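Local coordinates for polyhedrin (Simulium ubiquitum cypovirus, PDB 5A9A), which forms the crystalline lattice of the viral occlusion bodies (polyhedra), which probably shelter embedded virus particles outside the host, and binds UTP, at residues I39-N44 with P103-I108; D66-D71 with P97-Y102; V121-E126 with Q167-K172. All coordinates share one frame; numbering follows the deposited sequence.

Interaction 1. Residues I39-N44 with P103-I108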
loop_
_atom_site.group_PDB
_atom_site.type_symbol
_atom_site.label_atom_id
_atom_site.label_comp_id
_atom_site.label_asym_id
_atom_site.label_seq_id
_atom_site.Cartn_x
_atom_site.Cartn_y
_atom_site.Cartn_z
ATOM N N ILE A 39 12.021 -14.119 -5.032
ATOM C CA ILE A 39 13.439 -14.270 -4.733
ATOM C C ILE A 39 14.304 -13.710 -5.858
ATOM O O ILE A 39 14.234 -14.177 -6.996
ATOM C CB ILE A 39 13.808 -15.753 -4.534
ATOM C CG1 ILE A 39 12.801 -16.427 -3.601
ATOM C CG2 ILE A 39 15.226 -15.874 -3.990
ATOM C CD1 ILE A 39 12.901 -17.932 -3.587
ATOM N N PHE A 40 15.120 -12.712 -5.533
ATOM C CA PHE A 40 16.052 -12.146 -6.500
ATOM C C PHE A 40 17.437 -12.755 -6.324
ATOM O O PHE A 40 17.872 -13.009 -5.201
ATOM C CB PHE A 40 16.137 -10.628 -6.342
ATOM C CG PHE A 40 14.860 -9.908 -6.669
ATOM C CD1 PHE A 40 14.572 -9.538 -7.974
ATOM C CD2 PHE A 40 13.952 -9.594 -5.671
ATOM C CE1 PHE A 40 13.398 -8.869 -8.277
ATOM C CE2 PHE A 40 12.777 -8.928 -5.968
ATOM C CZ PHE A 40 12.500 -8.565 -7.272
ATOM N N ILE A 41 18.121 -12.987 -7.439
ATOM C CA ILE A 41 19.497 -13.466 -7.416
ATOM C C ILE A 41 20.415 -12.335 -7.850
ATOM O O ILE A 41 20.102 -11.613 -8.797
ATOM C CB ILE A 41 19.696 -14.662 -8.365
ATOM C CG1 ILE A 41 18.604 -15.708 -8.135
ATOM C CG2 ILE A 41 21.081 -15.267 -8.164
ATOM C CD1 ILE A 41 18.736 -16.932 -9.015
ATOM N N TYR A 42 21.546 -12.183 -7.168
ATOM C CA TYR A 42 22.438 -11.056 -7.426
ATOM C C TYR A 42 23.823 -11.473 -7.910
ATOM O O TYR A 42 24.156 -12.659 -7.939
ATOM C CB TYR A 42 22.530 -10.177 -6.177
ATOM C CG TYR A 42 21.216 -9.501 -5.877
ATOM C CD1 TYR A 42 20.240 -10.139 -5.121
ATOM C CD2 TYR A 42 20.934 -8.243 -6.386
ATOM C CE1 TYR A 42 19.030 -9.533 -4.861
ATOM C CE2 TYR A 42 19.727 -7.625 -6.131
ATOM C CZ TYR A 42 18.778 -8.274 -5.368
ATOM O OH TYR A 42 17.570 -7.667 -5.118
ATOM N N LYS A 43 24.618 -10.480 -8.299
ATOM C CA LYS A 43 25.920 -10.722 -8.905
ATOM C C LYS A 43 26.940 -11.246 -7.901
ATOM O O LYS A 43 28.033 -11.656 -8.290
ATOM C CB LYS A 43 26.442 -9.442 -9.561
ATOM C CG LYS A 43 25.686 -9.037 -10.819
ATOM C CD LYS A 43 26.069 -7.634 -11.261
ATOM C CE LYS A 43 25.257 -7.175 -12.462
ATOM N NZ LYS A 43 25.853 -7.601 -13.758
ATOM N N ASN A 44 26.593 -11.227 -6.618
ATOM C CA ASN A 44 27.446 -11.833 -5.600
ATOM C C ASN A 44 27.006 -13.263 -5.299
ATOM O O ASN A 44 27.525 -13.902 -4.387
ATOM C CB ASN A 44 27.458 -10.996 -4.316
ATOM C CG ASN A 44 26.086 -10.867 -3.686
ATOM O OD1 ASN A 44 25.106 -11.438 -4.169
ATOM N ND2 ASN A 44 26.012 -10.122 -2.589
ATOM N N PRO A 103 19.719 -7.118 -9.789
ATOM C CA PRO A 103 19.683 -8.585 -9.832
ATOM C C PRO A 103 19.885 -9.163 -11.230
ATOM O O PRO A 103 19.719 -8.461 -12.225
ATOM C CB PRO A 103 18.278 -8.913 -9.314
ATOM C CG PRO A 103 17.468 -7.719 -9.656
ATOM C CD PRO A 103 18.394 -6.544 -9.498
ATOM N N VAL A 104 20.241 -10.442 -11.289
ATOM C CA VAL A 104 20.468 -11.125 -12.559
ATOM C C VAL A 104 19.321 -12.069 -12.904
ATOM O O VAL A 104 19.239 -12.572 -14.026
ATOM C CB VAL A 104 21.782 -11.940 -12.541
ATOM C CG1 VAL A 104 22.987 -11.012 -12.555
ATOM C CG2 VAL A 104 21.827 -12.874 -11.334
ATOM N N ALA A 105 18.438 -12.313 -11.942
ATOM C CA ALA A 105 17.323 -13.227 -12.162
ATOM C C ALA A 105 16.303 -13.141 -11.036
ATOM O O ALA A 105 16.607 -12.653 -9.946
ATOM C CB ALA A 105 17.836 -14.655 -12.294
ATOM N N ILE A 106 15.093 -13.621 -11.311
ATOM C CA ILE A 106 14.038 -13.692 -10.306
ATOM C C ILE A 106 13.506 -15.115 -10.225
ATOM O O ILE A 106 13.343 -15.783 -11.244
ATOM C CB ILE A 106 12.845 -12.782 -10.653
ATOM C CG1 ILE A 106 13.318 -11.442 -11.216
ATOM C CG2 ILE A 106 11.967 -12.576 -9.424
ATOM C CD1 ILE A 106 12.189 -10.606 -11.789
ATOM N N MET A 107 13.237 -15.576 -9.010
ATOM C CA MET A 107 12.538 -16.836 -8.818
ATOM C C MET A 107 11.280 -16.567 -8.008
ATOM O O MET A 107 11.319 -15.858 -6.997
ATOM C CB MET A 107 13.421 -17.855 -8.099
ATOM C CG MET A 107 14.701 -18.198 -8.844
ATOM S SD MET A 107 15.641 -19.499 -8.026
ATOM C CE MET A 107 16.079 -18.689 -6.491
ATOM N N ILE A 108 10.160 -17.125 -8.452
ATOM C CA ILE A 108 8.898 -16.928 -7.754
ATOM C C ILE A 108 8.267 -18.255 -7.360
ATOM O O ILE A 108 7.934 -19.080 -8.215
ATOM C CB ILE A 108 7.898 -16.126 -8.601
ATOM C CG1 ILE A 108 8.512 -14.784 -9.011
ATOM C CG2 ILE A 108 6.610 -15.899 -7.820
ATOM C CD1 ILE A 108 7.586 -13.909 -9.826
#
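Ile41, Met107 and Ile39 form one apolar cluster on a face of an antiparallel β-sheet, where strand 34-41 runs beside strand 105-111 within the six-stranded sheet of the polyhedrin chain. Around the contact the two strand directions differ by 155°. Met107 reaches across to both isoleucines with its tip: the turn of its chain at chi3 (-65°) brings CE to 3.9 Å from Ile39 CG2 and 4.1 Å from Ile41 CD1. Ile41 divides its branches between two partners of its own. Its CD1 also touches Ala105 CB at 4.1 Å, while its CG2 meets Val104 CG2 at 4.0 Å, with the two side chains crossing at about a right angle.

Four backbone hydrogen bonds join the two segments. Ile39 and Met107 are a hydrogen-bonded pair, linked in both directions, and Met107 N lies 2.6 Å from Ile39 O. Ile41 N donates to Ala105 O, but Ile41 O receives its bond from Val104 N, at 2.8 Å, so the pattern departs from a regular pair where the strands end.

Phe40 and Ile106, a non-hydrogen-bonded pair, point from the other face, which turns toward Phe62 and Leu164. There Phe40 CD1 packs 3.8 Å from Pro103 CG, and Ile106 CG1 lies alongside the same ring. Just past the strand, Tyr42 is fixed at its hydroxyl by Arg48 and the carbonyl of Met67. Its ring takes a CH-π contact from Pro103, whose CB stands 4.1 Å from the centroid of the Tyr42 ring and 24° off the ring normal.

Interaction 2. Residues D66-D71 with P97-Y102. With UTP (uridine 5'-triphosphate), chain B.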
loop_
_atom_site.group_PDB
_atom_site.type_symbol
_atom_site.label_atom_id
_atom_site.label_comp_id
_atom_site.label_asym_id
_atom_site.label_seq_id
_atom_site.Cartn_x
_atom_site.Cartn_y
_atom_site.Cartn_z
ATOM N N ASP A 66 13.091 -0.675 -6.380
ATOM C CA ASP A 66 12.789 -1.791 -5.488
ATOM C C ASP A 66 13.559 -3.055 -5.855
ATOM O O ASP A 66 13.614 -3.998 -5.067
ATOM C CB ASP A 66 11.287 -2.096 -5.513
ATOM C CG ASP A 66 10.452 -0.982 -4.899
ATOM O OD1 ASP A 66 10.961 -0.291 -3.995
ATOM O OD2 ASP A 66 9.288 -0.800 -5.316
ATOM N N MET A 67 14.148 -3.075 -7.047
ATOM C CA MET A 67 14.846 -4.261 -7.531
ATOM C C MET A 67 16.215 -4.412 -6.879
ATOM O O MET A 67 16.754 -5.517 -6.809
ATOM C CB MET A 67 15.025 -4.193 -9.054
ATOM C CG MET A 67 13.728 -4.079 -9.853
ATOM S SD MET A 67 12.748 -5.598 -9.915
ATOM C CE MET A 67 13.689 -6.581 -11.084
ATOM N N LEU A 68 16.775 -3.304 -6.401
ATOM C CA LEU A 68 18.163 -3.290 -5.951
ATOM C C LEU A 68 18.391 -4.080 -4.660
ATOM O O LEU A 68 17.490 -4.248 -3.837
ATOM C CB LEU A 68 18.665 -1.855 -5.783
ATOM C CG LEU A 68 18.549 -0.967 -7.024
ATOM C CD1 LEU A 68 19.232 0.368 -6.778
ATOM C CD2 LEU A 68 19.139 -1.650 -8.251
ATOM N N TYR A 69 19.626 -4.546 -4.506
ATOM C CA TYR A 69 20.026 -5.435 -3.424
ATOM C C TYR A 69 19.799 -4.844 -2.031
ATOM O O TYR A 69 19.145 -5.461 -1.188
ATOM C CB TYR A 69 21.504 -5.786 -3.603
ATOM C CG TYR A 69 22.010 -6.888 -2.702
ATOM C CD1 TYR A 69 21.402 -8.134 -2.683
ATOM C CD2 TYR A 69 23.116 -6.687 -1.889
ATOM C CE1 TYR A 69 21.876 -9.148 -1.873
ATOM C CE2 TYR A 69 23.593 -7.691 -1.069
ATOM C CZ TYR A 69 22.971 -8.921 -1.069
ATOM O OH TYR A 69 23.443 -9.924 -0.256
ATOM N N MET A 70 20.340 -3.654 -1.785
ATOM C CA MET A 70 20.261 -3.048 -0.459
ATOM C C MET A 70 19.931 -1.560 -0.523
ATOM O O MET A 70 19.018 -1.091 0.154
ATOM C CB MET A 70 21.574 -3.263 0.295
ATOM C CG MET A 70 21.826 -4.715 0.653
ATOM S SD MET A 70 22.981 -4.923 2.020
ATOM C CE MET A 70 22.392 -6.473 2.696
ATOM N N ASP A 71 20.681 -0.820 -1.331
ATOM C CA ASP A 71 20.430 0.603 -1.497
ATOM C C ASP A 71 20.680 1.348 -0.185
ATOM O O ASP A 71 19.802 2.048 0.321
ATOM C CB ASP A 71 18.990 0.824 -1.966
ATOM C CG ASP A 71 18.858 1.988 -2.928
ATOM O OD1 ASP A 71 19.803 2.797 -3.031
ATOM O OD2 ASP A 71 17.800 2.092 -3.580
ATOM N N PRO A 97 27.983 0.921 -17.154
ATOM C CA PRO A 97 26.831 0.304 -17.820
ATOM C C PRO A 97 25.913 -0.458 -16.867
ATOM O O PRO A 97 24.701 -0.439 -17.077
ATOM C CB PRO A 97 27.480 -0.651 -18.826
ATOM C CG PRO A 97 28.810 -0.042 -19.107
ATOM C CD PRO A 97 29.253 0.533 -17.791
ATOM N N GLU A 98 26.466 -1.104 -15.844
ATOM C CA GLU A 98 25.651 -1.899 -14.929
ATOM C C GLU A 98 25.964 -1.632 -13.457
ATOM O O GLU A 98 27.073 -1.232 -13.102
ATOM C CB GLU A 98 25.825 -3.390 -15.229
ATOM C CG GLU A 98 25.339 -3.803 -16.604
ATOM C CD GLU A 98 25.477 -5.294 -16.853
ATOM O OE1 GLU A 98 25.601 -6.056 -15.871
ATOM O OE2 GLU A 98 25.453 -5.704 -18.032
ATOM N N LEU A 99 24.963 -1.856 -12.610
ATOM C CA LEU A 99 25.137 -1.768 -11.169
ATOM C C LEU A 99 25.472 -3.143 -10.605
ATOM O O LEU A 99 24.893 -4.148 -11.017
ATOM C CB LEU A 99 23.857 -1.267 -10.495
ATOM C CG LEU A 99 23.462 0.204 -10.628
ATOM C CD1 LEU A 99 22.184 0.449 -9.837
ATOM C CD2 LEU A 99 24.566 1.128 -10.148
ATOM N N PHE A 100 26.412 -3.182 -9.668
ATOM C CA PHE A 100 26.677 -4.394 -8.906
ATOM C C PHE A 100 25.397 -4.911 -8.244
ATOM O O PHE A 100 25.211 -6.120 -8.108
ATOM C CB PHE A 100 27.730 -4.123 -7.826
ATOM C CG PHE A 100 29.134 -3.986 -8.355
ATOM C CD1 PHE A 100 29.514 -4.581 -9.548
ATOM C CD2 PHE A 100 30.079 -3.264 -7.646
ATOM C CE1 PHE A 100 30.809 -4.451 -10.024
ATOM C CE2 PHE A 100 31.375 -3.133 -8.116
ATOM C CZ PHE A 100 31.739 -3.726 -9.305
ATOM N N GLU A 101 24.515 -3.998 -7.844
ATOM C CA GLU A 101 23.375 -4.361 -7.000
ATOM C C GLU A 101 22.053 -4.603 -7.729
ATOM O O GLU A 101 21.017 -4.783 -7.084
ATOM C CB GLU A 101 23.142 -3.296 -5.928
ATOM C CG GLU A 101 24.179 -3.294 -4.821
ATOM C CD GLU A 101 23.664 -2.648 -3.549
ATOM O OE1 GLU A 101 22.442 -2.396 -3.460
ATOM O OE2 GLU A 101 24.479 -2.393 -2.638
ATOM N N TYR A 102 22.063 -4.599 -9.055
ATOM C CA TYR A 102 20.852 -4.947 -9.785
ATOM C C TYR A 102 20.854 -6.451 -10.048
ATOM O O TYR A 102 21.865 -7.006 -10.469
ATOM C CB TYR A 102 20.735 -4.164 -11.094
ATOM C CG TYR A 102 19.417 -4.392 -11.795
ATOM C CD1 TYR A 102 19.212 -5.518 -12.577
ATOM C CD2 TYR A 102 18.371 -3.488 -11.664
ATOM C CE1 TYR A 102 18.011 -5.741 -13.207
ATOM C CE2 TYR A 102 17.162 -3.700 -12.297
ATOM C CZ TYR A 102 16.990 -4.831 -13.068
ATOM O OH TYR A 102 15.797 -5.059 -13.705
HETATM P PA UTP B . 34.707 3.009 -6.581
HETATM O O1A UTP B . 35.033 2.840 -8.044
HETATM O O2A UTP B . 35.258 2.039 -5.563
HETATM O O3A UTP B . 35.108 4.502 -6.132
HETATM O "O5'" UTP B . 33.109 3.010 -6.422
HETATM P PB UTP B . 34.990 5.756 -7.136
HETATM O O1B UTP B . 34.883 7.001 -6.293
HETATM O O2B UTP B . 36.080 5.634 -8.171
HETATM O O3B UTP B . 33.571 5.548 -7.869
HETATM P PG UTP B . 33.357 5.951 -9.414
HETATM O O1G UTP B . 34.612 6.710 -9.763
HETATM O O2G UTP B . 32.103 6.785 -9.415
HETATM O O3G UTP B . 33.211 4.612 -10.090
HETATM C "C5'" UTP B . 32.435 1.938 -5.766
HETATM C "C4'" UTP B . 32.027 0.888 -6.791
HETATM O "O4'" UTP B . 30.839 0.198 -6.398
HETATM C "C1'" UTP B . 30.185 -0.262 -7.580
HETATM C "C2'" UTP B . 30.487 0.773 -8.654
HETATM O "O2'" UTP B . 30.749 0.164 -9.923
HETATM C "C3'" UTP B . 31.726 1.496 -8.152
HETATM O "O3'" UTP B . 32.824 1.290 -9.040
HETATM N N1 UTP B . 28.752 -0.461 -7.349
HETATM C C6 UTP B . 28.289 -0.571 -6.102
HETATM C C2 UTP B . 27.862 -0.568 -8.436
HETATM O O2 UTP B . 28.291 -0.474 -9.600
HETATM N N3 UTP B . 26.557 -0.765 -8.225
HETATM C C4 UTP B . 26.074 -0.873 -6.982
HETATM O O4 UTP B . 24.852 -1.059 -6.799
HETATM C C5 UTP B . 26.932 -0.778 -5.893
#
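Glu101 packs its side chain against the CB of Tyr69, with Glu101 OE1 3.5 Å from Tyr69 CB and its carboxylate carbon at the edge of the tyrosine ring, near its plane. CG stands anti to the carbonyl carbon (chi1 -73°), and the chain runs on extended to OE1, which two backbone N-H groups grip. Asp71 N, 3.2 Å from Glu101 OE1, uses the syn lone pair, whereas Met70 N, 3.0 Å from Glu101 OE1, comes from above the carboxylate plane, 46° out of it. The main chain adds a third bond, from Tyr69 N to Glu101 O.

These are two loops, one on each side of helix 76-87 in the chain, and the second contains a type I β-turn from Leu99 to Tyr102 that lines the UTP pocket. Glu101 N makes a weak hydrogen bond of 3.1 Å to UTP O4. The ring of Phe100 has UTP O2 over one face, offset toward the rim. Asp71, whose OD2 is in a salt bridge with Arg65, is hydrogen-bonded through OD1 to His79 ND1; this makes it a second-shell residue, since His79 NE2 is itself bonded to UTP.

Apolar contacts complete the junction: Leu68 CD2 sits 4.0 Å from Leu99 CD1 and equally far from Tyr102 CD2. The Leu68 and Tyr102 side chains cross at about a right angle. Met67, bent at its last two torsions, brings CE to 3.7 Å from Tyr102 OH, a hydroxyl that is hydrogen-bonded to Glu169 O.

Interaction 3. Residues V121-E126 with Q167-K172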
loop_
_atom_site.group_PDB
_atom_site.type_symbol
_atom_site.label_atom_id
_atom_site.label_comp_id
_atom_site.label_asym_id
_atom_site.label_seq_id
_atom_site.Cartn_x
_atom_site.Cartn_y
_atom_site.Cartn_z
ATOM N N VAL A 121 2.234 -12.615 -14.059
ATOM C CA VAL A 121 3.548 -12.150 -13.635
ATOM C C VAL A 121 4.202 -11.474 -14.826
ATOM O O VAL A 121 4.439 -12.103 -15.857
ATOM C CB VAL A 121 4.444 -13.297 -13.142
ATOM C CG1 VAL A 121 5.836 -12.773 -12.804
ATOM C CG2 VAL A 121 3.823 -13.983 -11.933
ATOM N N GLU A 122 4.491 -10.186 -14.689
ATOM C CA GLU A 122 4.964 -9.413 -15.826
ATOM C C GLU A 122 6.253 -8.667 -15.518
ATOM O O GLU A 122 6.351 -7.946 -14.525
ATOM C CB GLU A 122 3.880 -8.432 -16.274
ATOM C CG GLU A 122 4.150 -7.791 -17.627
ATOM C CD GLU A 122 2.895 -7.211 -18.257
ATOM O OE1 GLU A 122 2.370 -6.209 -17.728
ATOM O OE2 GLU A 122 2.433 -7.762 -19.281
ATOM N N VAL A 123 7.247 -8.861 -16.376
ATOM C CA VAL A 123 8.486 -8.104 -16.293
ATOM C C VAL A 123 8.284 -6.803 -17.053
ATOM O O VAL A 123 8.195 -6.794 -18.281
ATOM C CB VAL A 123 9.665 -8.889 -16.888
ATOM C CG1 VAL A 123 10.958 -8.105 -16.734
ATOM C CG2 VAL A 123 9.779 -10.250 -16.219
ATOM N N GLU A 124 8.202 -5.705 -16.310
ATOM C CA GLU A 124 7.878 -4.408 -16.886
ATOM C C GLU A 124 9.155 -3.651 -17.205
ATOM O O GLU A 124 10.243 -4.084 -16.826
ATOM C CB GLU A 124 7.028 -3.604 -15.902
ATOM C CG GLU A 124 5.881 -4.395 -15.284
ATOM C CD GLU A 124 4.784 -4.716 -16.285
ATOM O OE1 GLU A 124 4.952 -4.405 -17.484
ATOM O OE2 GLU A 124 3.752 -5.284 -15.868
ATOM N N ASN A 125 9.028 -2.525 -17.901
ATOM C CA ASN A 125 10.188 -1.695 -18.195
ATOM C C ASN A 125 10.506 -0.785 -17.012
ATOM O O ASN A 125 9.943 -0.951 -15.929
ATOM C CB ASN A 125 9.983 -0.887 -19.482
ATOM C CG ASN A 125 8.828 0.089 -19.391
ATOM O OD1 ASN A 125 8.443 0.521 -18.306
ATOM N ND2 ASN A 125 8.271 0.447 -20.543
ATOM N N GLU A 126 11.404 0.171 -17.220
ATOM C CA GLU A 126 11.914 0.987 -16.123
ATOM C C GLU A 126 10.850 1.883 -15.487
ATOM O O GLU A 126 11.030 2.358 -14.368
ATOM C CB GLU A 126 13.108 1.830 -16.588
ATOM C CG GLU A 126 12.786 2.848 -17.670
ATOM C CD GLU A 126 12.895 2.273 -19.072
ATOM O OE1 GLU A 126 12.958 1.031 -19.216
ATOM O OE2 GLU A 126 12.921 3.072 -20.030
ATOM N N GLN A 167 19.166 -4.295 -17.135
ATOM C CA GLN A 167 18.999 -3.695 -15.814
ATOM C C GLN A 167 18.021 -2.523 -15.847
ATOM O O GLN A 167 18.150 -1.580 -15.069
ATOM C CB GLN A 167 20.346 -3.245 -15.240
ATOM C CG GLN A 167 21.358 -4.368 -15.075
ATOM C CD GLN A 167 22.487 -3.990 -14.137
ATOM O OE1 GLN A 167 22.816 -2.812 -13.987
ATOM N NE2 GLN A 167 23.076 -4.989 -13.486
ATOM N N ASN A 168 17.041 -2.594 -16.741
ATOM C CA ASN A 168 16.023 -1.553 -16.844
ATOM C C ASN A 168 14.639 -2.055 -16.445
ATOM O O ASN A 168 13.663 -1.309 -16.498
ATOM C CB ASN A 168 15.949 -1.022 -18.275
ATOM C CG ASN A 168 15.328 -2.023 -19.234
ATOM O OD1 ASN A 168 15.707 -3.196 -19.259
ATOM N ND2 ASN A 168 14.356 -1.567 -20.017
ATOM N N GLU A 169 14.554 -3.318 -16.049
ATOM C CA GLU A 169 13.259 -3.951 -15.833
ATOM C C GLU A 169 12.792 -3.939 -14.381
ATOM O O GLU A 169 13.591 -3.864 -13.449
ATOM C CB GLU A 169 13.288 -5.385 -16.362
ATOM C CG GLU A 169 13.494 -5.450 -17.864
ATOM C CD GLU A 169 13.667 -6.865 -18.376
ATOM O OE1 GLU A 169 14.532 -7.591 -17.842
ATOM O OE2 GLU A 169 12.935 -7.249 -19.313
ATOM N N SER A 170 11.475 -4.013 -14.219
ATOM C CA SER A 170 10.841 -4.065 -12.912
ATOM C C SER A 170 9.811 -5.193 -12.934
ATOM O O SER A 170 9.842 -6.037 -13.829
ATOM C CB SER A 170 10.195 -2.717 -12.580
ATOM O OG SER A 170 9.253 -2.338 -13.566
ATOM N N LEU A 171 8.901 -5.217 -11.965
ATOM C CA LEU A 171 8.023 -6.374 -11.802
ATOM C C LEU A 171 6.629 -6.011 -11.300
ATOM O O LEU A 171 6.475 -5.182 -10.405
ATOM C CB LEU A 171 8.674 -7.372 -10.839
ATOM C CG LEU A 171 8.015 -8.747 -10.708
ATOM C CD1 LEU A 171 8.270 -9.582 -11.954
ATOM C CD2 LEU A 171 8.528 -9.466 -9.471
ATOM N N LYS A 172 5.619 -6.646 -11.888
ATOM C CA LYS A 172 4.236 -6.517 -11.433
ATOM C C LYS A 172 3.605 -7.905 -11.446
ATOM O O LYS A 172 3.836 -8.680 -12.373
ATOM C CB LYS A 172 3.451 -5.560 -12.339
ATOM C CG LYS A 172 2.132 -5.076 -11.741
ATOM C CD LYS A 172 1.494 -3.963 -12.578
ATOM C CE LYS A 172 0.866 -4.503 -13.856
ATOM N NZ LYS A 172 0.166 -3.439 -14.639
HETATM O O HOH W 1 10.399 -6.491 -20.016
#
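Glu169 and Val123 pack beside each other at the end of an antiparallel β-strand pair, in which strand 120-124 lies next to strand 170-176 in the four-stranded sheet. The strand directions differ here by 152°. Glu169 CB rests 3.3 Å from Glu124 O and 3.6 Å from Val123 CG1. CG continues over the same two neighbours, and beyond it the chain is extended. CD comes close to Val123 CG1, as does OE2, at 3.4 Å, so the carboxylate lies against a methyl group; OE1 faces the same methyl from farther off. At the tip a water donates to Glu169 OE2 at 2.7 Å and to Val123 O at 2.8 Å, tying the end of the side chain back to the opposite strand.

Regular pairing is carried by Glu122 with Lys172 and by Glu124 with Ser170, each joined by two backbone hydrogen bonds. Val121 and Leu171 touch on the face turned toward strands 105-111 and 157-163. On the other face, Lys172 crosses Glu124 obliquely; Glu124 OE2 is 4.2 Å from Lys172 NZ, beyond a salt bridge, and the amine bonds Ala139 O while the lysine makes a cation-π contact with Trp140.

Where strand 120-124 ends, side chains add to the backbone bonds. Ser170 OG lies between its backbone N and carbonyl carbon (chi1 57°), from where it donates to Asn125 O at 2.8 Å. Farther along, the Asn168 amide and Glu126 carboxylate planes stand 50° apart, and Asn168 ND2 donates to Glu126 OE1 at 3.1 Å, nearly in line with the C-O bond.

In the fold
From the N terminus, strand 34-41 leads into residues 39-44, which pair with 103-108 and so close a loop of 58 residues as interaction 1. Nested within it, interaction 2 closes a shorter loop that carries helix 76-87 and part of the UTP pocket, the rest lying on 97-102. Interaction 3 follows in series: strand 105-111 is succeeded by strand 120-124, whose end is met by 167-172 after 40 more residues. Interactions 1 and 3 thus belong to the six-stranded and four-stranded sheets, which touch through Ile108 and Val121. Interaction 2 is fastened to the first by the Lys43-Glu98 salt bridge and is joined to the third by a hydrogen bond from Leu99 N to Gln167 OE1.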